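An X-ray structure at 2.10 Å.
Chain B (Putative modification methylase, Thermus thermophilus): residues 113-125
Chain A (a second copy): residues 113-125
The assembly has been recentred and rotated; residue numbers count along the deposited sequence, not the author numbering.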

# COMPACT_ATOMS: atom_id res chain seq x y z
N PHE B 113 -11.99 2.29 -0.82
CA PHE B 113 -11.71 1.88 0.54
C PHE B 113 -10.30 1.31 0.52
O PHE B 113 -10.01 0.39 -0.24
CB PHE B 113 -12.72 0.82 1.01
CG PHE B 113 -13.93 1.40 1.70
CD1 PHE B 113 -13.79 2.05 2.92
CD2 PHE B 113 -15.18 1.33 1.11
CE1 PHE B 113 -14.90 2.63 3.54
CE2 PHE B 113 -16.30 1.91 1.72
CZ PHE B 113 -16.15 2.57 2.94
N PRO B 114 -9.39 1.87 1.33
CA PRO B 114 -7.99 1.42 1.41
C PRO B 114 -7.83 0.11 2.18
O PRO B 114 -7.11 0.05 3.18
CB PRO B 114 -7.29 2.58 2.10
CG PRO B 114 -8.33 3.04 3.08
CD PRO B 114 -9.61 3.01 2.25
N LEU B 115 -8.51 -0.93 1.71
CA LEU B 115 -8.49 -2.24 2.36
C LEU B 115 -7.10 -2.75 2.76
O LEU B 115 -6.91 -3.19 3.90
CB LEU B 115 -9.12 -3.28 1.44
CG LEU B 115 -10.18 -4.22 2.02
CD1 LEU B 115 -10.25 -5.46 1.13
CD2 LEU B 115 -9.86 -4.61 3.46
N HIS B 116 -6.14 -2.70 1.84
CA HIS B 116 -4.81 -3.19 2.12
C HIS B 116 -4.15 -2.42 3.28
O HIS B 116 -3.43 -3.00 4.09
CB HIS B 116 -3.91 -3.11 0.88
CG HIS B 116 -3.23 -1.78 0.71
ND1 HIS B 116 -3.88 -0.67 0.19
CD2 HIS B 116 -1.99 -1.37 1.04
CE1 HIS B 116 -3.05 0.36 0.21
NE2 HIS B 116 -1.90 -0.04 0.72
N ALA B 117 -4.40 -1.12 3.34
CA ALA B 117 -3.82 -0.29 4.38
C ALA B 117 -4.45 -0.58 5.74
O ALA B 117 -3.76 -0.62 6.75
CB ALA B 117 -3.97 1.18 4.02
N ASP B 118 -5.76 -0.77 5.75
CA ASP B 118 -6.46 -1.07 6.99
C ASP B 118 -5.98 -2.41 7.52
O ASP B 118 -5.82 -2.59 8.73
CB ASP B 118 -7.98 -1.11 6.76
CG ASP B 118 -8.61 0.27 6.83
OD1 ASP B 118 -8.46 0.93 7.88
OD2 ASP B 118 -9.24 0.71 5.84
N ILE B 119 -5.73 -3.35 6.60
CA ILE B 119 -5.26 -4.67 6.97
C ILE B 119 -3.86 -4.58 7.56
O ILE B 119 -3.59 -5.13 8.64
CB ILE B 119 -5.23 -5.63 5.75
CG1 ILE B 119 -6.65 -5.80 5.17
CG2 ILE B 119 -4.66 -6.99 6.15
CD1 ILE B 119 -7.62 -6.42 6.10
N GLN B 120 -2.96 -3.88 6.87
CA GLN B 120 -1.58 -3.72 7.36
C GLN B 120 -1.54 -3.15 8.76
O GLN B 120 -0.84 -3.66 9.64
CB GLN B 120 -0.76 -2.81 6.44
CG GLN B 120 -0.15 -3.50 5.24
CD GLN B 120 0.78 -2.59 4.46
OE1 GLN B 120 2.00 -2.76 4.49
NE2 GLN B 120 0.21 -1.64 3.76
N VAL B 121 -2.28 -2.07 8.97
CA VAL B 121 -2.31 -1.41 10.27
C VAL B 121 -2.82 -2.34 11.37
O VAL B 121 -2.15 -2.56 12.37
CB VAL B 121 -3.19 -0.14 10.19
CG1 VAL B 121 -3.39 0.46 11.57
CG2 VAL B 121 -2.53 0.87 9.26
N ARG B 122 -4.00 -2.91 11.17
CA ARG B 122 -4.58 -3.81 12.16
C ARG B 122 -3.70 -5.02 12.48
O ARG B 122 -3.73 -5.53 13.60
CB ARG B 122 -5.96 -4.25 11.70
CG ARG B 122 -6.99 -3.13 11.74
CD ARG B 122 -8.24 -3.50 10.98
NE ARG B 122 -9.33 -2.54 11.20
CZ ARG B 122 -10.24 -2.66 12.17
NH1 ARG B 122 -10.20 -3.69 13.00
NH2 ARG B 122 -11.19 -1.75 12.29
N CYS B 123 -2.91 -5.48 11.51
CA CYS B 123 -2.04 -6.62 11.75
C CYS B 123 -0.94 -6.28 12.74
O CYS B 123 -0.49 -7.14 13.49
CB CYS B 123 -1.42 -7.13 10.44
SG CYS B 123 -2.51 -8.26 9.49
N ARG B 124 -0.51 -5.02 12.76
CA ARG B 124 0.52 -4.61 13.71
C ARG B 124 -0.05 -4.73 15.12
O ARG B 124 0.60 -5.27 16.01
CB ARG B 124 0.93 -3.17 13.46
CG ARG B 124 1.95 -2.65 14.47
CD ARG B 124 1.93 -1.14 14.48
NE ARG B 124 1.97 -0.64 13.11
CZ ARG B 124 1.38 0.47 12.69
NH1 ARG B 124 0.69 1.23 13.52
NH2 ARG B 124 1.47 0.79 11.41
N LYS B 125 -1.27 -4.24 15.30
CA LYS B 125 -1.94 -4.29 16.60
C LYS B 125 -2.01 -5.73 17.09
O LYS B 125 -2.16 -5.97 18.29
CB LYS B 125 -3.37 -3.75 16.50
CG LYS B 125 -3.52 -2.50 15.65
CD LYS B 125 -2.81 -1.31 16.25
CE LYS B 125 -3.10 -0.05 15.44
NZ LYS B 125 -4.57 0.20 15.34
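Chain A, residues 113-125: FPLHADIQVRCRK

Helix 115-125 of chain A packs across helix 115-125 of chain B, two copies of one segment meeting in a nearly symmetric pair. In chain A, Pro A114 is at the N-cap position and the chain is helical from Leu A115 to Lys A125; Pro B114 holds the same N-cap position in chain B. From Asp A118 and Asp B118 onward, backbone donors are met mostly by i to i-4 bonds, such as Asp A118 N to Pro A114 O (3.0 Å) and Val A121 N to Ala A117 O (3.0 Å), with some weak ones toward the C-terminal end. The axes approach to 8.3 Å, and their N-to-C directions make an angle of 107° (signed crossing angle -107°), so the chains cross steeply.

The crossing centres on the alanines, whose small side chains let the backbones come close: Ala B117 CA and Ala A117 CA are 4.3 Å apart, and their CB atoms 3.7 Å. Around them, Val B121 CG2 meets Val A121 CG2 at 3.8 Å, while Ala B117 CB lies 4.1 Å from Val A121 CG2 and Val B121 CG2 lies 4.2 Å from Ala A117 CB.

The two histidines, both with chi1 at 86°, meet rim to rim, their planes at 12° and neither ring over the face of the other. His A116 NE2 and His B116 NE2 share a hydrogen bond of 2.8 Å in which either could be the donor; each ND1 is hydrogen-bonded elsewhere in the structure. The glutamines flank this pair: Gln A120 NE2 comes within 3.3 Å of His B116 CE1, and Gln B120 NE2 within 3.3 Å of His A116 CE1. Both glutamine OE1 atoms are satisfied elsewhere, although each also packs 3.9 Å from the CB of the partner proline, Gln A120 OE1 on Pro B114 and Gln B120 OE1 on Pro A114.

Charge is paired in both directions. Asp B118 and Arg A124 form a salt bridge (OD1 to NH2, 2.5 Å), with a weak hydrogen bond from Arg A124 NH2 to Asp B118 OD2 (2.6 Å). Arg B124 and Asp A118 form the counterpart, including a weak bond from Arg B124 NH1 to Asp A118 OD1 (3.3 Å). Some terminal atoms here are modelled too close together, so the shortest separations deserve caution. Asp A118 OD2, Asp B118 OD2 and Arg B124 NH1 also have partners elsewhere. Arg A124 NE, buried 4.0 Å from Pro B114 CG, has no polar partner anywhere in the model.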

# COMPACT_ATOMS: atom_id res chain seq x y z
N PHE A 113 8.20 -0.00 8.70
CA PHE A 113 7.06 0.72 9.25
C PHE A 113 6.20 1.07 8.04
O PHE A 113 6.69 1.67 7.09
CB PHE A 113 7.53 1.99 9.96
CG PHE A 113 8.10 1.73 11.31
CD1 PHE A 113 7.27 1.46 12.39
CD2 PHE A 113 9.48 1.70 11.50
CE1 PHE A 113 7.80 1.14 13.63
CE2 PHE A 113 10.02 1.38 12.74
CZ PHE A 113 9.17 1.10 13.81
N PRO A 114 4.93 0.66 8.04
CA PRO A 114 3.95 0.89 6.96
C PRO A 114 3.38 2.31 6.94
O PRO A 114 2.18 2.49 7.08
CB PRO A 114 2.88 -0.15 7.25
CG PRO A 114 2.85 -0.16 8.74
CD PRO A 114 4.33 -0.16 9.11
N LEU A 115 4.25 3.29 6.76
CA LEU A 115 3.89 4.69 6.76
C LEU A 115 2.71 5.08 5.87
O LEU A 115 1.78 5.74 6.32
CB LEU A 115 5.09 5.54 6.35
CG LEU A 115 5.48 6.70 7.27
CD1 LEU A 115 6.36 7.67 6.49
CD2 LEU A 115 4.24 7.40 7.82
N HIS A 116 2.76 4.68 4.60
CA HIS A 116 1.69 5.03 3.68
C HIS A 116 0.36 4.48 4.17
O HIS A 116 -0.67 5.13 4.04
CB HIS A 116 1.98 4.50 2.27
CG HIS A 116 1.52 3.09 2.05
ND1 HIS A 116 2.28 2.00 2.42
CD2 HIS A 116 0.35 2.60 1.58
CE1 HIS A 116 1.59 0.90 2.19
NE2 HIS A 116 0.42 1.23 1.68
N ALA A 117 0.39 3.27 4.71
CA ALA A 117 -0.84 2.64 5.17
C ALA A 117 -1.41 3.41 6.36
O ALA A 117 -2.61 3.70 6.42
CB ALA A 117 -0.58 1.18 5.55
N ASP A 118 -0.55 3.73 7.32
CA ASP A 118 -0.98 4.46 8.49
C ASP A 118 -1.51 5.83 8.13
O ASP A 118 -2.47 6.30 8.72
CB ASP A 118 0.16 4.58 9.50
CG ASP A 118 0.31 3.34 10.34
OD1 ASP A 118 -0.68 2.96 11.00
OD2 ASP A 118 1.40 2.74 10.35
N ILE A 119 -0.89 6.45 7.13
CA ILE A 119 -1.33 7.77 6.71
C ILE A 119 -2.70 7.67 6.04
O ILE A 119 -3.58 8.49 6.31
CB ILE A 119 -0.29 8.42 5.78
CG1 ILE A 119 0.99 8.67 6.58
CG2 ILE A 119 -0.82 9.74 5.21
CD1 ILE A 119 2.12 9.30 5.79
N GLN A 120 -2.89 6.67 5.19
CA GLN A 120 -4.18 6.52 4.52
C GLN A 120 -5.29 6.29 5.54
O GLN A 120 -6.34 6.95 5.49
CB GLN A 120 -4.16 5.34 3.54
CG GLN A 120 -3.32 5.55 2.30
CD GLN A 120 -3.53 4.45 1.28
OE1 GLN A 120 -4.38 4.56 0.38
NE2 GLN A 120 -2.79 3.37 1.42
N VAL A 121 -5.07 5.36 6.46
CA VAL A 121 -6.08 5.06 7.45
C VAL A 121 -6.41 6.28 8.31
O VAL A 121 -7.58 6.56 8.56
CB VAL A 121 -5.67 3.91 8.35
CG1 VAL A 121 -6.77 3.62 9.35
CG2 VAL A 121 -5.41 2.67 7.51
N ARG A 122 -5.39 7.01 8.73
CA ARG A 122 -5.59 8.18 9.57
C ARG A 122 -6.27 9.32 8.81
O ARG A 122 -7.03 10.09 9.39
CB ARG A 122 -4.26 8.63 10.16
CG ARG A 122 -3.70 7.58 11.11
CD ARG A 122 -2.21 7.72 11.31
NE ARG A 122 -1.90 8.47 12.52
CZ ARG A 122 -2.19 8.07 13.75
NH1 ARG A 122 -2.80 6.92 13.95
NH2 ARG A 122 -1.86 8.83 14.78
N CYS A 123 -6.01 9.43 7.52
CA CYS A 123 -6.64 10.50 6.75
C CYS A 123 -8.14 10.24 6.61
O CYS A 123 -8.93 11.17 6.50
CB CYS A 123 -5.99 10.62 5.37
SG CYS A 123 -4.49 11.59 5.38
N ARG A 124 -8.53 8.97 6.63
CA ARG A 124 -9.94 8.63 6.52
C ARG A 124 -10.65 9.18 7.74
O ARG A 124 -11.73 9.76 7.64
CB ARG A 124 -10.13 7.12 6.44
CG ARG A 124 -11.59 6.69 6.42
CD ARG A 124 -11.82 5.47 5.52
NE ARG A 124 -10.93 4.36 5.84
CZ ARG A 124 -10.89 3.75 7.02
NH1 ARG A 124 -11.69 4.15 8.00
NH2 ARG A 124 -10.05 2.76 7.22
N LYS A 125 -10.03 9.02 8.90
CA LYS A 125 -10.62 9.52 10.13
C LYS A 125 -10.78 11.04 10.05
O LYS A 125 -11.69 11.61 10.66
CB LYS A 125 -9.74 9.16 11.33
CG LYS A 125 -10.32 9.61 12.66
CD LYS A 125 -9.48 9.14 13.84
CE LYS A 125 -10.08 9.62 15.16
NZ LYS A 125 -10.27 11.10 15.16